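Local coordinates for protein dipeptide Epimerase (Enterococcus faecalis V583, PDB 3JW7) that belongs to the mandelate racemase/muconate lactonizing enzyme branch of the enolase superfamily and holds a magnesium ion and a tyrosine at its barrel mouth, at residues A[21-26]-A[51-56]; A[187-192]-A[213-218]; A[259-264]-A[284-289]. All blocks are in the same frame, centred on the assembly; numbering follows the deposited sequence.

Interaction 1. Residues A[21-26]-A[51-56]. With TYR (tyrosine), chain J.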
loop_
_atom_site.group_PDB
_atom_site.type_symbol
_atom_site.label_atom_id
_atom_site.label_comp_id
_atom_site.label_asym_id
_atom_site.label_seq_id
_atom_site.Cartn_x
_atom_site.Cartn_y
_atom_site.Cartn_z
ATOM N N ILE A 21 2.250 -14.317 -5.599
ATOM C CA ILE A 21 3.317 -13.394 -5.954
ATOM C C ILE A 21 4.604 -14.169 -5.723
ATOM O O ILE A 21 4.567 -15.309 -5.254
ATOM C CB ILE A 21 3.317 -12.095 -5.103
ATOM C CG1 ILE A 21 3.582 -12.412 -3.629
ATOM C CG2 ILE A 21 1.987 -11.358 -5.288
ATOM C CD1 ILE A 21 4.032 -11.200 -2.829
ATOM N N ALA A 22 5.736 -13.561 -6.049
ATOM C CA ALA A 22 7.018 -14.225 -5.896
ATOM C C ALA A 22 7.295 -14.728 -4.474
ATOM O O ALA A 22 7.964 -15.742 -4.296
ATOM C CB ALA A 22 8.135 -13.288 -6.343
ATOM N N LEU A 23 6.758 -14.031 -3.479
ATOM C CA LEU A 23 6.973 -14.368 -2.072
ATOM C C LEU A 23 6.044 -15.421 -1.481
ATOM O O LEU A 23 6.338 -15.984 -0.428
ATOM C CB LEU A 23 6.870 -13.103 -1.222
ATOM C CG LEU A 23 7.776 -11.941 -1.631
ATOM C CD1 LEU A 23 7.465 -10.724 -0.768
ATOM C CD2 LEU A 23 9.230 -12.345 -1.487
ATOM N N GLY A 24 4.922 -15.677 -2.140
ATOM C CA GLY A 24 3.990 -16.659 -1.624
ATOM C C GLY A 24 2.574 -16.410 -2.106
ATOM O O GLY A 24 2.350 -15.629 -3.030
ATOM N N THR A 25 1.616 -17.062 -1.460
ATOM C CA THR A 25 0.217 -16.935 -1.830
ATOM C C THR A 25 -0.649 -16.511 -0.655
ATOM O O THR A 25 -0.313 -16.749 0.506
ATOM C CB THR A 25 -0.329 -18.271 -2.342
ATOM O OG1 THR A 25 -0.409 -19.193 -1.246
ATOM C CG2 THR A 25 0.586 -18.843 -3.410
ATOM N N ILE A 26 -1.771 -15.874 -0.964
ATOM C CA ILE A 26 -2.707 -15.446 0.060
ATOM C C ILE A 26 -4.097 -15.869 -0.404
ATOM O O ILE A 26 -4.411 -15.808 -1.597
ATOM C CB ILE A 26 -2.650 -13.919 0.276
ATOM C CG1 ILE A 26 -3.627 -13.514 1.385
ATOM C CG2 ILE A 26 -2.957 -13.192 -1.025
ATOM C CD1 ILE A 26 -3.581 -12.032 1.733
ATOM N N GLY A 51 1.217 -8.670 6.753
ATOM C CA GLY A 51 1.625 -9.636 5.742
ATOM C C GLY A 51 2.903 -10.296 6.223
ATOM O O GLY A 51 3.970 -9.680 6.209
ATOM N N ILE A 52 2.802 -11.554 6.644
ATOM C CA ILE A 52 3.954 -12.261 7.186
ATOM C C ILE A 52 5.144 -12.389 6.246
ATOM O O ILE A 52 6.284 -12.276 6.690
ATOM C CB ILE A 52 3.542 -13.661 7.737
ATOM C CG1 ILE A 52 4.666 -14.227 8.614
ATOM C CG2 ILE A 52 3.203 -14.607 6.598
ATOM C CD1 ILE A 52 4.282 -15.509 9.366
ATOM N N PHE A 53 4.918 -12.607 4.955
ATOM C CA PHE A 53 6.070 -12.712 4.070
ATOM C C PHE A 53 6.555 -11.346 3.584
ATOM O O PHE A 53 7.435 -11.250 2.730
ATOM C CB PHE A 53 5.810 -13.691 2.905
ATOM C CG PHE A 53 4.594 -13.383 2.075
ATOM C CD1 PHE A 53 3.664 -14.383 1.810
ATOM C CD2 PHE A 53 4.411 -12.131 1.502
ATOM C CE1 PHE A 53 2.568 -14.145 0.981
ATOM C CE2 PHE A 53 3.317 -11.881 0.670
ATOM C CZ PHE A 53 2.398 -12.889 0.407
ATOM N N ILE A 54 5.987 -10.284 4.152
ATOM C CA ILE A 54 6.416 -8.930 3.812
ATOM C C ILE A 54 7.164 -8.307 4.996
ATOM O O ILE A 54 8.305 -7.866 4.858
ATOM C CB ILE A 54 5.225 -8.015 3.458
ATOM C CG1 ILE A 54 4.444 -8.594 2.276
ATOM C CG2 ILE A 54 5.737 -6.603 3.146
ATOM C CD1 ILE A 54 5.187 -8.553 0.938
ATOM N N THR A 55 6.520 -8.290 6.162
ATOM C CA THR A 55 7.109 -7.703 7.363
ATOM C C THR A 55 7.357 -8.693 8.493
ATOM O O THR A 55 8.045 -8.366 9.458
ATOM C CB THR A 55 6.199 -6.603 7.946
ATOM O OG1 THR A 55 4.995 -7.201 8.439
ATOM C CG2 THR A 55 5.841 -5.585 6.878
ATOM N N GLY A 56 6.783 -9.888 8.390
ATOM C CA GLY A 56 6.958 -10.869 9.451
ATOM C C GLY A 56 5.866 -10.772 10.506
ATOM O O GLY A 56 5.748 -11.632 11.382
HETATM N N TYR J . 0.845 -5.641 -2.585
HETATM C CA TYR J . 2.235 -6.008 -2.342
HETATM C C TYR J . 3.199 -5.290 -3.287
HETATM O O TYR J . 2.926 -4.115 -3.621
HETATM C CB TYR J . 2.404 -7.527 -2.468
HETATM C CG TYR J . 1.616 -8.344 -1.457
HETATM C CD1 TYR J . 0.951 -9.504 -1.846
HETATM C CD2 TYR J . 1.575 -7.988 -0.107
HETATM C CE1 TYR J . 0.265 -10.295 -0.925
HETATM C CE2 TYR J . 0.888 -8.781 0.832
HETATM C CZ TYR J . 0.239 -9.935 0.408
HETATM O OH TYR J . -0.422 -10.746 1.307
HETATM O OXT TYR J . 4.222 -5.903 -3.661
#
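Phe53 meets Leu23 because its ring swings into the position between the backbone N and the carbonyl carbon (chi1 56°), while the backbone of the turn directs Leu23 CB at that ring and chi1 of Leu23 (-54°) places CG, and with it CD1, toward Ile54. CB of Leu23 lies 4.2 Å from the centroid of the Phe53 ring and 26° off its normal, which makes this a CH-pi contact over the face. Gly24 N sits over the same face, displaced toward the rim, and the Thr25 carbonyl O approaches the ring at its edge. Ile21 comes in at a slant, its CD1 3.6 Å from Phe53 CE2. Beyond the ring, Leu23 CD1 and Ile54 CD1 touch at 3.6 Å, the two side chains crossing at about a right angle.

Residues 21-24 form a type I beta turn at the head of strand 24-38, and residues 51-56 follow strand 43-48, both in the N-terminal domain of the family. The backbone of Gly24 passes close to the Phe53 ring, with Gly24 C 3.8 Å from Phe53 CE1. The bound tyrosine completes the cluster: its CE1 is 3.6 Å from Phe53 CZ, near the plane of the phenylalanine ring, and Ile54 CG1 is 3.8 Å from its CD2.

No hydrogen bond joins the two segments, so dispersion and CH-pi contacts hold them together and give the tyrosine ring a largely apolar wall.

Interaction 2. Residues A[187-192]-A[213-218]. With MG (magnesium ion), chain L; TYR (tyrosine), chain J.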
loop_
_atom_site.group_PDB
_atom_site.type_symbol
_atom_site.label_atom_id
_atom_site.label_comp_id
_atom_site.label_asym_id
_atom_site.label_seq_id
_atom_site.Cartn_x
_atom_site.Cartn_y
_atom_site.Cartn_z
ATOM N N ARG A 187 3.018 -1.855 -15.483
ATOM C CA ARG A 187 4.104 -1.731 -14.527
ATOM C C ARG A 187 4.336 -3.155 -14.032
ATOM O O ARG A 187 3.387 -3.933 -13.905
ATOM C CB ARG A 187 3.729 -0.774 -13.383
ATOM C CG ARG A 187 2.421 -1.071 -12.673
ATOM C CD ARG A 187 2.064 0.028 -11.660
ATOM N NE ARG A 187 2.002 1.359 -12.265
ATOM C CZ ARG A 187 1.152 2.317 -11.897
ATOM N NH1 ARG A 187 0.277 2.104 -10.924
ATOM N NH2 ARG A 187 1.177 3.496 -12.500
ATOM N N LEU A 188 5.596 -3.506 -13.800
ATOM C CA LEU A 188 5.955 -4.855 -13.359
ATOM C C LEU A 188 6.394 -4.866 -11.909
ATOM O O LEU A 188 6.901 -3.872 -11.406
ATOM C CB LEU A 188 7.109 -5.406 -14.199
ATOM C CG LEU A 188 7.032 -5.272 -15.722
ATOM C CD1 LEU A 188 8.249 -5.961 -16.327
ATOM C CD2 LEU A 188 5.743 -5.898 -16.253
ATOM N N ASP A 189 6.219 -6.007 -11.252
ATOM C CA ASP A 189 6.624 -6.155 -9.859
ATOM C C ASP A 189 7.167 -7.565 -9.689
ATOM O O ASP A 189 6.419 -8.537 -9.768
ATOM C CB ASP A 189 5.430 -5.941 -8.931
ATOM C CG ASP A 189 5.833 -5.867 -7.469
ATOM O OD1 ASP A 189 6.949 -6.324 -7.131
ATOM O OD2 ASP A 189 5.025 -5.364 -6.660
ATOM N N ALA A 190 8.471 -7.668 -9.446
ATOM C CA ALA A 190 9.140 -8.953 -9.290
ATOM C C ALA A 190 9.225 -9.432 -7.848
ATOM O O ALA A 190 9.656 -10.552 -7.592
ATOM C CB ALA A 190 10.542 -8.875 -9.885
ATOM N N ASN A 191 8.812 -8.581 -6.914
ATOM C CA ASN A 191 8.853 -8.910 -5.491
ATOM C C ASN A 191 10.150 -9.594 -5.045
ATOM O O ASN A 191 10.130 -10.683 -4.453
ATOM C CB ASN A 191 7.633 -9.756 -5.092
ATOM C CG ASN A 191 6.361 -8.924 -4.955
ATOM O OD1 ASN A 191 5.418 -9.072 -5.734
ATOM N ND2 ASN A 191 6.336 -8.033 -3.963
ATOM N N GLN A 192 11.272 -8.941 -5.351
ATOM C CA GLN A 192 12.614 -9.389 -4.961
ATOM C C GLN A 192 13.139 -10.668 -5.609
ATOM O O GLN A 192 14.174 -11.182 -5.189
ATOM C CB GLN A 192 12.668 -9.597 -3.445
ATOM C CG GLN A 192 12.047 -8.490 -2.611
ATOM C CD GLN A 192 11.994 -8.862 -1.146
ATOM O OE1 GLN A 192 13.031 -9.054 -0.508
ATOM N NE2 GLN A 192 10.785 -8.976 -0.602
ATOM N N LEU A 213 7.358 0.910 -15.406
ATOM C CA LEU A 213 8.331 0.851 -14.330
ATOM C C LEU A 213 8.413 -0.579 -13.839
ATOM O O LEU A 213 7.582 -1.414 -14.200
ATOM C CB LEU A 213 7.898 1.773 -13.177
ATOM C CG LEU A 213 6.578 1.466 -12.445
ATOM C CD1 LEU A 213 6.769 0.334 -11.433
ATOM C CD2 LEU A 213 6.104 2.724 -11.721
ATOM N N VAL A 214 9.433 -0.854 -13.034
ATOM C CA VAL A 214 9.617 -2.166 -12.445
ATOM C C VAL A 214 9.813 -1.981 -10.948
ATOM O O VAL A 214 10.671 -1.210 -10.510
ATOM C CB VAL A 214 10.849 -2.895 -13.017
ATOM C CG1 VAL A 214 10.981 -4.264 -12.364
ATOM C CG2 VAL A 214 10.711 -3.037 -14.540
ATOM N N GLU A 215 9.004 -2.697 -10.176
ATOM C CA GLU A 215 9.048 -2.645 -8.722
ATOM C C GLU A 215 9.950 -3.720 -8.122
ATOM O O GLU A 215 9.919 -4.875 -8.557
ATOM C CB GLU A 215 7.645 -2.855 -8.158
ATOM C CG GLU A 215 6.996 -1.636 -7.568
ATOM C CD GLU A 215 5.640 -1.953 -6.968
ATOM O OE1 GLU A 215 4.655 -2.036 -7.725
ATOM O OE2 GLU A 215 5.565 -2.131 -5.736
ATOM N N GLN A 216 10.735 -3.315 -7.122
ATOM C CA GLN A 216 11.633 -4.182 -6.359
ATOM C C GLN A 216 12.098 -5.446 -7.084
ATOM O O GLN A 216 11.709 -6.555 -6.726
ATOM C CB GLN A 216 10.935 -4.584 -5.056
ATOM C CG GLN A 216 11.844 -5.148 -3.978
ATOM C CD GLN A 216 12.766 -4.097 -3.392
ATOM O OE1 GLN A 216 12.349 -2.968 -3.117
ATOM N NE2 GLN A 216 14.021 -4.464 -3.189
ATOM N N PRO A 217 12.961 -5.293 -8.096
ATOM C CA PRO A 217 13.449 -6.459 -8.839
ATOM C C PRO A 217 14.358 -7.401 -8.054
ATOM O O PRO A 217 14.399 -8.608 -8.329
ATOM C CB PRO A 217 14.152 -5.827 -10.042
ATOM C CG PRO A 217 14.641 -4.523 -9.509
ATOM C CD PRO A 217 13.452 -4.042 -8.696
ATOM N N VAL A 218 15.064 -6.857 -7.067
ATOM C CA VAL A 218 16.000 -7.632 -6.260
ATOM C C VAL A 218 15.667 -7.731 -4.768
ATOM O O VAL A 218 14.765 -7.055 -4.264
ATOM C CB VAL A 218 17.430 -7.055 -6.403
ATOM C CG1 VAL A 218 17.803 -6.957 -7.874
ATOM C CG2 VAL A 218 17.511 -5.681 -5.754
HETATM MG MG MG L . 5.467 -4.212 -4.697
HETATM N N TYR J . 0.845 -5.641 -2.585
HETATM C CA TYR J . 2.235 -6.008 -2.342
HETATM C C TYR J . 3.199 -5.290 -3.287
HETATM O O TYR J . 2.926 -4.115 -3.621
HETATM C CB TYR J . 2.404 -7.527 -2.468
HETATM C CG TYR J . 1.616 -8.344 -1.457
HETATM C CD1 TYR J . 0.951 -9.504 -1.846
HETATM C CD2 TYR J . 1.575 -7.988 -0.107
HETATM C CE1 TYR J . 0.265 -10.295 -0.925
HETATM C CE2 TYR J . 0.888 -8.781 0.832
HETATM C CZ TYR J . 0.239 -9.935 0.408
HETATM O OH TYR J . -0.422 -10.746 1.307
HETATM O OXT TYR J . 4.222 -5.903 -3.661
HETATM O O HOH W 1 4.526 -2.366 -10.379
HETATM O O HOH W 2 7.723 -5.091 -4.875
#
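Asp189 and Glu215 each give one carboxylate oxygen to the magnesium ion, OD2 of Asp189 and OE2 of Glu215 both at 2.3 Å, from neighbouring parallel strands of the enolase-type TIM barrel. The two carboxylate planes stand 38° apart, and the metal between them accounts for the 3.4 Å approach of Asp189 OD2 to Glu215 OE2. OXT of the bound tyrosine and a water are further ligands, and Asp240 brings a third carboxylate. Asn191 ND2 donates to that same OXT at 3.0 Å in a nearly straight bond (166°).

Around this shell, Lys161 bonds to Asp189 OD2 and Asn191 OD1, while Lys159 forms a salt bridge with Glu215 OE1; the two lysines hold the carboxylates and the Asn191 amide in place. Asp189 OD1 accepts from Asn191 N, an Asx turn that ties the carboxylate to its own loop.

The backbone sets the register of this beta-alpha-beta unit: Leu188 N donates to Leu213 O, and Glu215 N to Leu188 O at 2.7 Å. Past the strand ends, Gln192 N continues the pairing to Gln216 O. On the other side of the sheet from the metal, Leu188 CD1 meets Val214 CG2 at 4.2 Å.

Interaction 3. Residues A[259-264]-A[284-289]. With TYR (tyrosine), chain J.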
loop_
_atom_site.group_PDB
_atom_site.type_symbol
_atom_site.label_atom_id
_atom_site.label_comp_id
_atom_site.label_asym_id
_atom_site.label_seq_id
_atom_site.Cartn_x
_atom_site.Cartn_y
_atom_site.Cartn_z
ATOM N N ASP A 259 14.314 5.248 -8.455
ATOM C CA ASP A 259 13.678 6.406 -9.092
ATOM C C ASP A 259 12.349 6.803 -8.442
ATOM O O ASP A 259 11.977 7.977 -8.444
ATOM C CB ASP A 259 13.409 6.115 -10.571
ATOM C CG ASP A 259 14.661 5.758 -11.339
ATOM O OD1 ASP A 259 15.611 6.564 -11.340
ATOM O OD2 ASP A 259 14.687 4.670 -11.948
ATOM N N VAL A 260 11.631 5.814 -7.915
ATOM C CA VAL A 260 10.332 6.031 -7.288
ATOM C C VAL A 260 10.227 5.118 -6.070
ATOM O O VAL A 260 10.923 4.107 -5.981
ATOM C CB VAL A 260 9.177 5.697 -8.278
ATOM C CG1 VAL A 260 7.830 5.781 -7.578
ATOM C CG2 VAL A 260 9.202 6.674 -9.455
ATOM N N ILE A 261 9.356 5.471 -5.134
ATOM C CA ILE A 261 9.190 4.666 -3.936
ATOM C C ILE A 261 7.732 4.330 -3.640
ATOM O O ILE A 261 6.857 5.187 -3.716
ATOM C CB ILE A 261 9.812 5.374 -2.704
ATOM C CG1 ILE A 261 11.340 5.318 -2.796
ATOM C CG2 ILE A 261 9.326 4.704 -1.407
ATOM C CD1 ILE A 261 12.066 6.102 -1.702
ATOM N N ASN A 262 7.492 3.068 -3.304
ATOM C CA ASN A 262 6.161 2.573 -2.968
ATOM C C ASN A 262 5.930 2.787 -1.468
ATOM O O ASN A 262 6.683 2.268 -0.647
ATOM C CB ASN A 262 6.079 1.074 -3.296
ATOM C CG ASN A 262 4.715 0.465 -2.983
ATOM O OD1 ASN A 262 4.134 0.707 -1.927
ATOM N ND2 ASN A 262 4.213 -0.350 -3.901
ATOM N N ILE A 263 4.907 3.563 -1.119
ATOM C CA ILE A 263 4.565 3.822 0.281
ATOM C C ILE A 263 3.371 2.974 0.709
ATOM O O ILE A 263 2.351 2.945 0.023
ATOM C CB ILE A 263 4.158 5.295 0.517
ATOM C CG1 ILE A 263 5.331 6.221 0.223
ATOM C CG2 ILE A 263 3.660 5.471 1.953
ATOM C CD1 ILE A 263 4.985 7.692 0.363
ATOM N N LYS A 264 3.493 2.289 1.842
ATOM C CA LYS A 264 2.387 1.484 2.357
ATOM C C LYS A 264 2.163 1.846 3.820
ATOM O O LYS A 264 3.105 1.846 4.607
ATOM C CB LYS A 264 2.701 -0.011 2.281
ATOM C CG LYS A 264 2.671 -0.634 0.891
ATOM C CD LYS A 264 2.820 -2.160 1.000
ATOM C CE LYS A 264 2.828 -2.832 -0.376
ATOM N NZ LYS A 264 3.922 -2.305 -1.234
ATOM N N ALA A 284 13.647 15.297 -2.573
ATOM C CA ALA A 284 14.712 14.682 -3.363
ATOM C C ALA A 284 14.373 14.496 -4.845
ATOM O O ALA A 284 15.209 14.029 -5.617
ATOM C CB ALA A 284 15.087 13.338 -2.758
ATOM N N GLY A 285 13.154 14.842 -5.243
ATOM C CA GLY A 285 12.779 14.692 -6.642
ATOM C C GLY A 285 12.358 13.278 -7.002
ATOM O O GLY A 285 12.459 12.857 -8.158
ATOM N N ILE A 286 11.892 12.541 -5.999
ATOM C CA ILE A 286 11.433 11.173 -6.182
ATOM C C ILE A 286 9.919 11.117 -5.978
ATOM O O ILE A 286 9.414 11.537 -4.943
ATOM C CB ILE A 286 12.106 10.225 -5.164
ATOM C CG1 ILE A 286 13.610 10.154 -5.438
ATOM C CG2 ILE A 286 11.476 8.836 -5.227
ATOM C CD1 ILE A 286 14.379 9.373 -4.393
ATOM N N GLU A 287 9.196 10.618 -6.975
ATOM C CA GLU A 287 7.750 10.502 -6.856
ATOM C C GLU A 287 7.409 9.246 -6.069
ATOM O O GLU A 287 8.216 8.317 -5.988
ATOM C CB GLU A 287 7.101 10.449 -8.244
ATOM C CG GLU A 287 6.950 11.814 -8.906
ATOM C CD GLU A 287 6.408 11.724 -10.325
ATOM O OE1 GLU A 287 5.701 10.743 -10.635
ATOM O OE2 GLU A 287 6.679 12.645 -11.125
ATOM N N CYS A 288 6.215 9.214 -5.483
ATOM C CA CYS A 288 5.797 8.050 -4.704
ATOM C C CYS A 288 4.495 7.433 -5.204
ATOM O O CYS A 288 3.638 8.112 -5.779
ATOM C CB CYS A 288 5.612 8.427 -3.227
ATOM S SG CYS A 288 7.102 8.963 -2.346
ATOM N N MET A 289 4.371 6.128 -4.989
ATOM C CA MET A 289 3.166 5.398 -5.346
ATOM C C MET A 289 2.632 4.814 -4.052
ATOM O O MET A 289 3.378 4.194 -3.296
ATOM C CB MET A 289 3.449 4.244 -6.312
ATOM C CG MET A 289 2.187 3.417 -6.580
ATOM S SD MET A 289 2.337 2.151 -7.857
ATOM C CE MET A 289 2.919 0.779 -6.894
HETATM N N TYR J . 0.845 -5.641 -2.585
HETATM C CA TYR J . 2.235 -6.008 -2.342
HETATM C C TYR J . 3.199 -5.290 -3.287
HETATM O O TYR J . 2.926 -4.115 -3.621
HETATM C CB TYR J . 2.404 -7.527 -2.468
HETATM C CG TYR J . 1.616 -8.344 -1.457
HETATM C CD1 TYR J . 0.951 -9.504 -1.846
HETATM C CD2 TYR J . 1.575 -7.988 -0.107
HETATM C CE1 TYR J . 0.265 -10.295 -0.925
HETATM C CE2 TYR J . 0.888 -8.781 0.832
HETATM C CZ TYR J . 0.239 -9.935 0.408
HETATM O OH TYR J . -0.422 -10.746 1.307
HETATM O OXT TYR J . 4.222 -5.903 -3.661
HETATM O O HOH W 3 10.505 10.136 -9.483
#
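Met289 lays its terminal methyl against a side-chain amide, CE 3.5 Å from Asn262 ND2, on the inward face of two parallel strands of the TIM barrel. A bend at the last torsion of Met289 (chi3 88°) carries CE there. The contact is packing alone, while ND2 makes its hydrogen bond with OE2 of Glu215, a magnesium ligand.

Backbone bonds fix the register of the pair: Ile261 N donates to Glu287 O at 3.2 Å, in the carbonyl plane, Met289 N to Ile261 O at 2.9 Å, and Ile263 N to Met289 O at 2.7 Å. The two short strand segments run parallel with 34° between their axes; before the first of these bonds a water accepts from Glu287 N and donates to Asp259 O.

Side chains alternate between the sheet's two faces. On the face of Ile261 and Cys288, which packs on helix 271-284, Ile263 CD1 reaches Cys288 SG at 3.7 Å. Ile286 CG2 lies 3.4 Å from Asp259 O and also touches the CA of Val260, where the second strand is entered. A Schellman motif at Gly285 ends helix 271-284 and turns the chain toward this strand.

Lys264, at the N-cap position of the following helix, forms a salt bridge with Asp240, and its NZ donates to O of the bound tyrosine at 3.2 Å.

Overall arrangement
Along the chain the three contacts follow in series. Interaction 1 lies in the N-terminal domain, whereas interactions 2 and 3 pair parallel strands of one barrel sheet; between their two pairs runs strand 236-239. Centres of interactions 1 and 2 are about 15 Å apart, those of 2 and 3 about 14 Å, and those of 1 and 3 about 22 Å. Across the domain boundary, Ile21, Ala22 and Leu23 of the turn pack on residues 190-192, with Ala22 CB 3.4 Å from Ala190 O. All three touch the bound tyrosine: interaction 1 borders its ring, while 2 and 3 address its carboxylate, so both domains contribute to one pocket.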